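Local coordinates for malonyl CoA-acyl carrier protein transacylase (Mycobacterium tuberculosis, PDB 2QC3) that catalyses transfer of the malonyl group from malonyl-CoA to holo-acyl carrier protein in fatty acid biosynthesis, at residues L5-Q10 / E95-A100; E15-P20 / V65-L70; A43-G46 / E52-T55; D56-Q61 / E120-C125. All coordinates share one frame; numbering follows the deposited sequence.

Contact 1. Residues L5-Q10 / E95-A100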
loop_
_atom_site.group_PDB
_atom_site.type_symbol
_atom_site.label_atom_id
_atom_site.label_comp_id
_atom_site.label_asym_id
_atom_site.label_seq_id
_atom_site.Cartn_x
_atom_site.Cartn_y
_atom_site.Cartn_z
ATOM N N LEU A 5 3.925 12.407 0.182
ATOM C CA LEU A 5 4.250 11.344 1.122
ATOM C C LEU A 5 3.576 10.077 0.597
ATOM O O LEU A 5 2.346 10.000 0.537
ATOM C CB LEU A 5 3.735 11.699 2.524
ATOM C CG LEU A 5 4.192 13.037 3.128
ATOM C CD1 LEU A 5 3.700 13.127 4.567
ATOM C CD2 LEU A 5 5.709 13.163 3.081
ATOM N N LEU A 6 4.384 9.092 0.211
ATOM C CA LEU A 6 3.858 7.847 -0.344
ATOM C C LEU A 6 4.070 6.650 0.566
ATOM O O LEU A 6 5.185 6.400 1.024
ATOM C CB LEU A 6 4.506 7.560 -1.702
ATOM C CG LEU A 6 4.640 8.747 -2.668
ATOM C CD1 LEU A 6 5.235 8.265 -3.989
ATOM C CD2 LEU A 6 3.281 9.383 -2.900
ATOM N N ALA A 7 2.994 5.908 0.813
ATOM C CA ALA A 7 3.047 4.726 1.669
ATOM C C ALA A 7 2.983 3.460 0.820
ATOM O O ALA A 7 2.019 3.237 0.087
ATOM C CB ALA A 7 1.892 4.754 2.680
ATOM N N PRO A 8 4.014 2.604 0.919
ATOM C CA PRO A 8 4.097 1.352 0.165
ATOM C C PRO A 8 3.094 0.271 0.554
ATOM O O PRO A 8 2.548 0.277 1.661
ATOM C CB PRO A 8 5.539 0.908 0.404
ATOM C CG PRO A 8 5.786 1.367 1.815
ATOM C CD PRO A 8 5.197 2.772 1.785
ATOM N N GLY A 9 2.861 -0.648 -0.383
ATOM C CA GLY A 9 1.953 -1.759 -0.162
ATOM C C GLY A 9 2.731 -3.066 -0.105
ATOM O O GLY A 9 3.958 -3.051 0.012
ATOM N N GLN A 10 2.036 -4.197 -0.210
ATOM C CA GLN A 10 2.697 -5.500 -0.141
ATOM C C GLN A 10 3.741 -5.726 -1.229
ATOM O O GLN A 10 3.698 -5.105 -2.296
ATOM C CB GLN A 10 1.668 -6.636 -0.185
ATOM C CG GLN A 10 0.695 -6.658 0.984
ATOM C CD GLN A 10 -0.250 -7.856 0.939
ATOM O OE1 GLN A 10 0.173 -9.006 1.059
ATOM N NE2 GLN A 10 -1.536 -7.587 0.769
ATOM N N GLU A 95 -2.590 2.282 1.783
ATOM C CA GLU A 95 -3.603 3.309 2.019
ATOM C C GLU A 95 -3.948 3.469 3.501
ATOM O O GLU A 95 -4.226 4.577 3.958
ATOM C CB GLU A 95 -4.877 3.008 1.239
ATOM C CG GLU A 95 -4.712 3.125 -0.265
ATOM C CD GLU A 95 -6.002 3.501 -0.945
ATOM O OE1 GLU A 95 -6.042 4.575 -1.586
ATOM O OE2 GLU A 95 -6.978 2.727 -0.831
ATOM N N ILE A 96 -3.938 2.373 4.255
ATOM C CA ILE A 96 -4.267 2.457 5.680
ATOM C C ILE A 96 -3.249 3.338 6.398
ATOM O O ILE A 96 -3.611 4.156 7.243
ATOM C CB ILE A 96 -4.315 1.049 6.339
ATOM C CG1 ILE A 96 -5.541 0.280 5.819
ATOM C CG2 ILE A 96 -4.395 1.180 7.849
ATOM C CD1 ILE A 96 -5.633 -1.165 6.300
ATOM N N ALA A 97 -1.977 3.165 6.049
ATOM C CA ALA A 97 -0.908 3.965 6.633
ATOM C C ALA A 97 -1.077 5.411 6.160
ATOM O O ALA A 97 -0.924 6.354 6.942
ATOM C CB ALA A 97 0.454 3.414 6.202
ATOM N N ALA A 98 -1.403 5.580 4.881
ATOM C CA ALA A 98 -1.616 6.915 4.315
ATOM C C ALA A 98 -2.734 7.630 5.069
ATOM O O ALA A 98 -2.653 8.835 5.327
ATOM C CB ALA A 98 -1.974 6.817 2.837
ATOM N N TYR A 99 -3.781 6.885 5.417
ATOM C CA TYR A 99 -4.906 7.454 6.150
ATOM C C TYR A 99 -4.455 7.963 7.512
ATOM O O TYR A 99 -4.860 9.042 7.946
ATOM C CB TYR A 99 -6.011 6.409 6.327
ATOM C CG TYR A 99 -6.952 6.315 5.157
ATOM C CD1 TYR A 99 -6.484 6.443 3.851
ATOM C CD2 TYR A 99 -8.316 6.085 5.351
ATOM C CE1 TYR A 99 -7.340 6.345 2.769
ATOM C CE2 TYR A 99 -9.188 5.981 4.268
ATOM C CZ TYR A 99 -8.692 6.115 2.984
ATOM O OH TYR A 99 -9.534 6.024 1.903
ATOM N N ALA A 100 -3.619 7.181 8.187
ATOM C CA ALA A 100 -3.112 7.576 9.493
ATOM C C ALA A 100 -2.193 8.787 9.329
ATOM O O ALA A 100 -2.218 9.712 10.137
ATOM C CB ALA A 100 -2.353 6.418 10.138
#
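Helix 95-100 meets strand 5-7 through Ala97 and Ala98, and both lie against the methyl of Ala7. The contact is small, buried and apolar. No hydrogen bond passes between the two segments. Glu95 lies in the first turn of helix 94-101, and its side chain sets off away from the strand. Its carbonyl O accepts from Tyr99 N at 2.8 Å, a normal helical bond. Ile96 O accepts in the same way from Ala100 N, at 3.2 Å. Ala97 comes next and points toward the strand. Its CB meets Ala7 CB at 4.0 Å, methyl against methyl. Ala98 follows, and its backbone N lies 4.0 Å from Ala7 CB. The Ala98 CB passes beside the same methyl, with the CB atoms of Ala7 and Ala98 4.4 Å apart. Small residues let the two backbones come close: Ala7 CA and Ala98 CA are separated by 5.8 Å. Helix 94-101 follows the probable nucleophile elbow that carries Ser92, the active-site serine by similarity. It rests on strand 2-7, which runs between strands 86-90 and 263-268 of the parallel sheet. On its other neighbours, Ile96 packs on helix 107-125 and Ala100 packs on Leu69 of helix 57-77.

Contact 2. Residues E15-P20 / V65-L70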
loop_
_atom_site.group_PDB
_atom_site.type_symbol
_atom_site.label_atom_id
_atom_site.label_comp_id
_atom_site.label_asym_id
_atom_site.label_seq_id
_atom_site.Cartn_x
_atom_site.Cartn_y
_atom_site.Cartn_z
ATOM N N GLU A 15 12.599 -9.450 5.916
ATOM C CA GLU A 15 12.987 -9.808 7.277
ATOM C C GLU A 15 13.862 -8.728 7.914
ATOM O O GLU A 15 14.698 -8.114 7.248
ATOM C CB GLU A 15 13.708 -11.162 7.290
ATOM C CG GLU A 15 14.834 -11.301 6.278
ATOM C CD GLU A 15 15.402 -12.714 6.230
ATOM O OE1 GLU A 15 14.650 -13.659 5.899
ATOM O OE2 GLU A 15 16.605 -12.879 6.527
ATOM N N GLY A 16 13.643 -8.489 9.204
ATOM C CA GLY A 16 14.406 -7.484 9.922
ATOM C C GLY A 16 14.075 -6.054 9.531
ATOM O O GLY A 16 14.778 -5.127 9.929
ATOM N N MET A 17 13.004 -5.870 8.763
ATOM C CA MET A 17 12.597 -4.539 8.314
ATOM C C MET A 17 12.350 -3.527 9.439
ATOM O O MET A 17 12.459 -2.319 9.225
ATOM C CB MET A 17 11.349 -4.642 7.429
ATOM C CG MET A 17 10.144 -5.282 8.103
ATOM S SD MET A 17 8.749 -5.520 6.976
ATOM C CE MET A 17 7.968 -3.915 7.084
ATOM N N LEU A 18 12.020 -4.010 10.633
ATOM C CA LEU A 18 11.763 -3.115 11.757
ATOM C C LEU A 18 12.973 -2.893 12.662
ATOM O O LEU A 18 12.975 -1.975 13.484
ATOM C CB LEU A 18 10.613 -3.648 12.613
ATOM C CG LEU A 18 9.203 -3.652 12.031
ATOM C CD1 LEU A 18 8.222 -4.069 13.119
ATOM C CD2 LEU A 18 8.858 -2.267 11.507
ATOM N N SER A 19 13.994 -3.735 12.517
ATOM C CA SER A 19 15.197 -3.630 13.344
ATOM C C SER A 19 15.746 -2.216 13.467
ATOM O O SER A 19 15.898 -1.693 14.570
ATOM C CB SER A 19 16.291 -4.550 12.804
ATOM O OG SER A 19 15.901 -5.901 12.933
ATOM N N PRO A 20 16.043 -1.575 12.332
ATOM C CA PRO A 20 16.581 -0.215 12.370
ATOM C C PRO A 20 15.627 0.838 12.924
ATOM O O PRO A 20 16.033 1.972 13.164
ATOM C CB PRO A 20 16.955 0.039 10.919
ATOM C CG PRO A 20 15.905 -0.735 10.170
ATOM C CD PRO A 20 15.843 -2.025 10.941
ATOM N N VAL A 65 2.355 -1.647 7.455
ATOM C CA VAL A 65 1.744 -0.435 7.987
ATOM C C VAL A 65 2.490 -0.013 9.251
ATOM O O VAL A 65 2.715 1.174 9.476
ATOM C CB VAL A 65 0.232 -0.648 8.315
ATOM C CG1 VAL A 65 -0.307 0.539 9.105
ATOM C CG2 VAL A 65 -0.564 -0.804 7.023
ATOM N N ALA A 66 2.886 -0.991 10.068
ATOM C CA ALA A 66 3.617 -0.701 11.306
ATOM C C ALA A 66 4.958 -0.015 11.004
ATOM O O ALA A 66 5.319 0.970 11.646
ATOM C CB ALA A 66 3.855 -1.997 12.101
ATOM N N ALA A 67 5.688 -0.542 10.029
ATOM C CA ALA A 67 6.975 0.026 9.643
ATOM C C ALA A 67 6.767 1.456 9.157
ATOM O O ALA A 67 7.516 2.372 9.520
ATOM C CB ALA A 67 7.604 -0.806 8.538
ATOM N N THR A 68 5.738 1.641 8.338
ATOM C CA THR A 68 5.438 2.958 7.803
ATOM C C THR A 68 5.137 3.994 8.869
ATOM O O THR A 68 5.675 5.103 8.834
ATOM C CB THR A 68 4.257 2.921 6.803
ATOM O OG1 THR A 68 4.668 2.228 5.622
ATOM C CG2 THR A 68 3.831 4.345 6.410
ATOM N N LEU A 69 4.289 3.626 9.821
ATOM C CA LEU A 69 3.909 4.553 10.867
ATOM C C LEU A 69 5.007 4.829 11.891
ATOM O O LEU A 69 5.040 5.908 12.473
ATOM C CB LEU A 69 2.613 4.073 11.534
ATOM C CG LEU A 69 1.483 3.922 10.495
ATOM C CD1 LEU A 69 0.161 3.576 11.179
ATOM C CD2 LEU A 69 1.349 5.222 9.691
ATOM N N LEU A 70 5.901 3.875 12.123
ATOM C CA LEU A 70 6.997 4.122 13.065
ATOM C C LEU A 70 7.791 5.306 12.521
ATOM O O LEU A 70 8.137 6.233 13.258
ATOM C CB LEU A 70 7.924 2.910 13.170
ATOM C CG LEU A 70 7.476 1.716 14.010
ATOM C CD1 LEU A 70 8.495 0.603 13.862
ATOM C CD2 LEU A 70 7.337 2.129 15.474
#
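Leu18 N donates to Gly46 O, and this bond ties the loop backbone to helix 42-47. Within the loop, Ser19 N bonds to Gly16 O at 3.0 Å and closes a type I beta turn. Gly16, the first residue of the turn, has a positive phi, which suits glycine. The turn presents Met17 and Leu18 to helix 65-70, where the contact is wholly apolar. Met17 has CG between its backbone N and carbonyl carbon (chi1 59°), and its chain bends at the thioether (chi3 -85°). The bend brings the terminal methyl CE of Met17 against Ala67 CB at 3.5 Å, closer than usual for two carbons. Leu18 uses one branch only. Its CD2 lies 3.5 Å from both CA and CB of Ala67, so it rests against the helix backbone. The same Leu18 CD2 meets Leu70 CD1 at 3.7 Å, about one turn further along. Ala67 CB is thus touched by both loop side chains. The turn packs on helix 57-77 beside helix 27-37, with Pro271 on Met17 and Ala67, and Ile31 of helix 27-37 on Leu18 and Leu70.

Contact 3. Residues A43-G46 / E52-T55; sequences ARLG and EEIT
Arg44 and Glu53 form a salt bridge, with Arg44 NH2 3.0 Å from Glu53 OE1. Glu53 OE2 is the more distant oxygen, 3.3 Å from Arg44 NH2. Glu53 is exposed, so the bridge lies toward solvent. The carboxylate comes to the edge of the guanidinium, with OE1 near its plane. The two flat groups are twisted by 49°, and the side chains cross at about a right angle. Arg44 starts with CG lodged between the backbone N and carbonyl carbon and folds at chi3 (-96°), which carries its end to the other segment. Glu53 instead is extended beyond CG. Two short consecutive helices, 42-47 and the weakly bonded 51-54, pack together here ahead of helix 57-77 in the acyl transferase domain. Leu45 and Ile54 both rest on Leu63 of that long helix, and Leu45 also touches Val59. Ile54 has CG1 between the backbone N and the carbonyl carbon (chi1 63°). This puts its branch methyl CG2 beside the backbone N and on the neighbouring helix, where Ile54 CG2 meets the carbonyl O of Leu45 at 3.3 Å. Glu53 N is bonded to Ser50 OG.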
loop_
_atom_site.group_PDB
_atom_site.type_symbol
_atom_site.label_atom_id
_atom_site.label_comp_id
_atom_site.label_asym_id
_atom_site.label_seq_id
_atom_site.Cartn_x
_atom_site.Cartn_y
_atom_site.Cartn_z
ATOM N N ALA A 43 6.788 -7.325 16.881
ATOM C CA ALA A 43 8.196 -7.190 17.241
ATOM C C ALA A 43 9.052 -8.283 16.608
ATOM O O ALA A 43 9.999 -7.994 15.876
ATOM C CB ALA A 43 8.351 -7.221 18.756
ATOM N N ARG A 44 8.722 -9.539 16.889
ATOM C CA ARG A 44 9.483 -10.654 16.335
ATOM C C ARG A 44 9.249 -10.789 14.836
ATOM O O ARG A 44 10.151 -11.172 14.092
ATOM C CB ARG A 44 9.113 -11.965 17.032
ATOM C CG ARG A 44 7.625 -12.267 17.049
ATOM C CD ARG A 44 7.338 -13.709 17.463
ATOM N NE ARG A 44 7.153 -14.588 16.306
ATOM C CZ ARG A 44 8.099 -14.889 15.421
ATOM N NH1 ARG A 44 9.322 -14.390 15.545
ATOM N NH2 ARG A 44 7.818 -15.685 14.399
ATOM N N LEU A 45 8.034 -10.469 14.397
ATOM C CA LEU A 45 7.685 -10.557 12.984
ATOM C C LEU A 45 8.536 -9.635 12.121
ATOM O O LEU A 45 8.975 -10.019 11.042
ATOM C CB LEU A 45 6.204 -10.223 12.786
ATOM C CG LEU A 45 5.222 -11.242 13.368
ATOM C CD1 LEU A 45 3.806 -10.701 13.309
ATOM C CD2 LEU A 45 5.340 -12.548 12.594
ATOM N N GLY A 46 8.776 -8.421 12.607
ATOM C CA GLY A 46 9.560 -7.466 11.847
ATOM C C GLY A 46 11.058 -7.507 12.084
ATOM O O GLY A 46 11.806 -6.780 11.430
ATOM N N GLU A 52 9.844 -15.503 4.477
ATOM C CA GLU A 52 8.787 -16.415 4.060
ATOM C C GLU A 52 7.573 -16.346 4.979
ATOM O O GLU A 52 6.433 -16.310 4.512
ATOM C CB GLU A 52 9.322 -17.847 4.017
ATOM C CG GLU A 52 10.539 -18.018 3.122
ATOM C CD GLU A 52 11.008 -19.455 3.044
ATOM O OE1 GLU A 52 11.335 -20.032 4.105
ATOM O OE2 GLU A 52 11.049 -20.006 1.923
ATOM N N GLU A 53 7.818 -16.329 6.285
ATOM C CA GLU A 53 6.730 -16.261 7.249
ATOM C C GLU A 53 6.009 -14.921 7.172
ATOM O O GLU A 53 4.794 -14.851 7.363
ATOM C CB GLU A 53 7.254 -16.478 8.675
ATOM C CG GLU A 53 6.256 -16.056 9.752
ATOM C CD GLU A 53 6.720 -16.367 11.161
ATOM O OE1 GLU A 53 7.928 -16.229 11.441
ATOM O OE2 GLU A 53 5.868 -16.734 11.997
ATOM N N ILE A 54 6.761 -13.863 6.885
ATOM C CA ILE A 54 6.194 -12.523 6.804
ATOM C C ILE A 54 5.520 -12.226 5.467
ATOM O O ILE A 54 4.837 -11.211 5.321
ATOM C CB ILE A 54 7.266 -11.454 7.062
ATOM C CG1 ILE A 54 8.342 -11.522 5.977
ATOM C CG2 ILE A 54 7.858 -11.646 8.448
ATOM C CD1 ILE A 54 9.338 -10.379 6.023
ATOM N N THR A 55 5.711 -13.106 4.489
ATOM C CA THR A 55 5.092 -12.908 3.188
ATOM C C THR A 55 3.615 -13.311 3.268
ATOM O O THR A 55 2.848 -13.101 2.330
ATOM C CB THR A 55 5.820 -13.720 2.104
ATOM O OG1 THR A 55 7.172 -13.257 2.009
ATOM C CG2 THR A 55 5.150 -13.540 0.750
#

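Contact 4. Residues D56-Q61 / E120-C125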
loop_
_atom_site.group_PDB
_atom_site.type_symbol
_atom_site.label_atom_id
_atom_site.label_comp_id
_atom_site.label_asym_id
_atom_site.label_seq_id
_atom_site.Cartn_x
_atom_site.Cartn_y
_atom_site.Cartn_z
ATOM N N ASP A 56 3.231 -13.893 4.401
ATOM C CA ASP A 56 1.845 -14.288 4.647
ATOM C C ASP A 56 1.075 -12.966 4.717
ATOM O O ASP A 56 1.364 -12.124 5.562
ATOM C CB ASP A 56 1.757 -15.024 5.984
ATOM C CG ASP A 56 0.335 -15.360 6.380
ATOM O OD1 ASP A 56 0.157 -15.951 7.466
ATOM O OD2 ASP A 56 -0.600 -15.038 5.615
ATOM N N THR A 57 0.106 -12.781 3.825
ATOM C CA THR A 57 -0.638 -11.524 3.780
ATOM C C THR A 57 -1.234 -11.104 5.116
ATOM O O THR A 57 -1.332 -9.912 5.410
ATOM C CB THR A 57 -1.749 -11.568 2.698
ATOM O OG1 THR A 57 -2.126 -10.226 2.354
ATOM C CG2 THR A 57 -2.970 -12.342 3.200
ATOM N N ALA A 58 -1.619 -12.076 5.933
ATOM C CA ALA A 58 -2.198 -11.767 7.230
ATOM C C ALA A 58 -1.164 -11.081 8.129
ATOM O O ALA A 58 -1.519 -10.398 9.087
ATOM C CB ALA A 58 -2.711 -13.042 7.883
ATOM N N VAL A 59 0.112 -11.265 7.807
ATOM C CA VAL A 59 1.208 -10.682 8.576
ATOM C C VAL A 59 1.868 -9.471 7.913
ATOM O O VAL A 59 2.097 -8.446 8.559
ATOM C CB VAL A 59 2.309 -11.750 8.857
ATOM C CG1 VAL A 59 3.629 -11.073 9.204
ATOM C CG2 VAL A 59 1.872 -12.657 10.001
ATOM N N ALA A 60 2.178 -9.582 6.628
ATOM C CA ALA A 60 2.839 -8.482 5.930
ATOM C C ALA A 60 2.042 -7.188 5.904
ATOM O O ALA A 60 2.614 -6.099 5.922
ATOM C CB ALA A 60 3.186 -8.894 4.514
ATOM N N GLN A 61 0.722 -7.290 5.859
ATOM C CA GLN A 61 -0.076 -6.080 5.817
ATOM C C GLN A 61 0.078 -5.214 7.087
ATOM O O GLN A 61 0.415 -4.031 6.996
ATOM C CB GLN A 61 -1.543 -6.437 5.529
ATOM C CG GLN A 61 -1.810 -6.821 4.087
ATOM C CD GLN A 61 -3.285 -6.840 3.748
ATOM O OE1 GLN A 61 -3.998 -5.870 3.985
ATOM N NE2 GLN A 61 -3.746 -7.943 3.175
ATOM N N GLU A 120 -8.665 -11.308 6.946
ATOM C CA GLU A 120 -9.857 -11.488 6.123
ATOM C C GLU A 120 -9.526 -11.852 4.677
ATOM O O GLU A 120 -10.168 -12.722 4.086
ATOM C CB GLU A 120 -10.719 -10.229 6.141
ATOM C CG GLU A 120 -11.413 -9.984 7.455
ATOM C CD GLU A 120 -12.209 -11.189 7.922
ATOM O OE1 GLU A 120 -12.977 -11.751 7.118
ATOM O OE2 GLU A 120 -12.069 -11.576 9.099
ATOM N N MET A 121 -8.528 -11.190 4.101
ATOM C CA MET A 121 -8.158 -11.484 2.723
ATOM C C MET A 121 -7.533 -12.875 2.633
ATOM O O MET A 121 -7.752 -13.602 1.660
ATOM C CB MET A 121 -7.201 -10.416 2.188
ATOM C CG MET A 121 -7.867 -9.063 1.914
ATOM S SD MET A 121 -6.692 -7.765 1.429
ATOM C CE MET A 121 -6.044 -8.449 -0.087
ATOM N N ALA A 122 -6.763 -13.247 3.652
ATOM C CA ALA A 122 -6.141 -14.573 3.684
ATOM C C ALA A 122 -7.270 -15.598 3.566
ATOM O O ALA A 122 -7.198 -16.540 2.781
ATOM C CB ALA A 122 -5.387 -14.763 4.997
ATOM N N LYS A 123 -8.318 -15.381 4.352
ATOM C CA LYS A 123 -9.499 -16.236 4.362
ATOM C C LYS A 123 -10.106 -16.311 2.962
ATOM O O LYS A 123 -10.441 -17.390 2.469
ATOM C CB LYS A 123 -10.529 -15.652 5.321
ATOM C CG LYS A 123 -11.177 -16.632 6.268
ATOM C CD LYS A 123 -12.017 -15.870 7.279
ATOM C CE LYS A 123 -12.645 -16.793 8.305
ATOM N NZ LYS A 123 -13.570 -16.067 9.217
ATOM N N ALA A 124 -10.243 -15.150 2.326
ATOM C CA ALA A 124 -10.820 -15.070 0.993
ATOM C C ALA A 124 -10.001 -15.812 -0.061
ATOM O O ALA A 124 -10.561 -16.374 -0.996
ATOM C CB ALA A 124 -11.005 -13.597 0.586
ATOM N N CYS A 125 -8.681 -15.812 0.091
ATOM C CA CYS A 125 -7.798 -16.487 -0.857
ATOM C C CYS A 125 -8.046 -17.990 -0.877
ATOM O O CYS A 125 -7.655 -18.688 -1.809
ATOM C CB CYS A 125 -6.334 -16.228 -0.495
ATOM S SG CYS A 125 -5.833 -14.515 -0.676
#
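The flat amide of Gln61 has Thr57 OG1 in its plane, at the NE2 edge, and Met121 SD as a second, weak acceptor of the same nitrogen. The bond from Gln61 NE2 to Thr57 OG1 is 2.9 Å long and nearly straight at 169°. The weak bond from Gln61 NE2 to Met121 SD spans 3.4 Å, and the two side chains cross at about a right angle. The other edge atom, Gln61 OE1, bonds to Arg117 NH1, which should fix which end is oxygen and which nitrogen. Asp56 supplies a second flat group, at the N-cap of helix 57-61. Its OD2 is met from well above the carboxylate plane by Ala58 N, at 3.1 Å. Thr57 has OG1 anti to the backbone N (chi1 -160°). This sends the hydroxyl toward Gln61 and leaves CG2 for Ala122, whose CB lies 3.9 Å from Thr57 CG2. Ala58 CB also meets Ala122 CB. Thr57 OG1 bonds further to Gln10 OE1. The contact borders the probable active site. The side chain of Met121 is about 6 Å from that of His195. That of Gln61 is about 7 Å from that of Ser92. A bound acetic acid, probably from the crystallisation liquor, lies about 4 Å from the Met121 side chain. The short segments 57-61 and 120-125 run nearly antiparallel (152°), their axes 9.2 Å apart. They join the start of helix 57-77 to the end of helix 107-125, and the loop bearing Phe194 touches Met121.

All four contacts lie in the acyl transferase domain. Contacts 2 and 4 share helix 57-77, which runs between them; their centres are about 18 Å apart. Contact 1 lies at the parallel sheet, nearest the centre of the chain, and touches contact 2 through Thr68 and Leu69. Contact 3 falls between the two segments of contact 2 in sequence; their centres are about 10 Å apart. It ends before contact 4 begins, and Ile54 packs on Val59 and Ala60. Contact 4 crosses contact 1 in chain order and touches it at its first segment. Contact 1 sets the helix after the probable nucleophile elbow on the sheet, and contact 4 lies beside the probable Ser92 and His195 site.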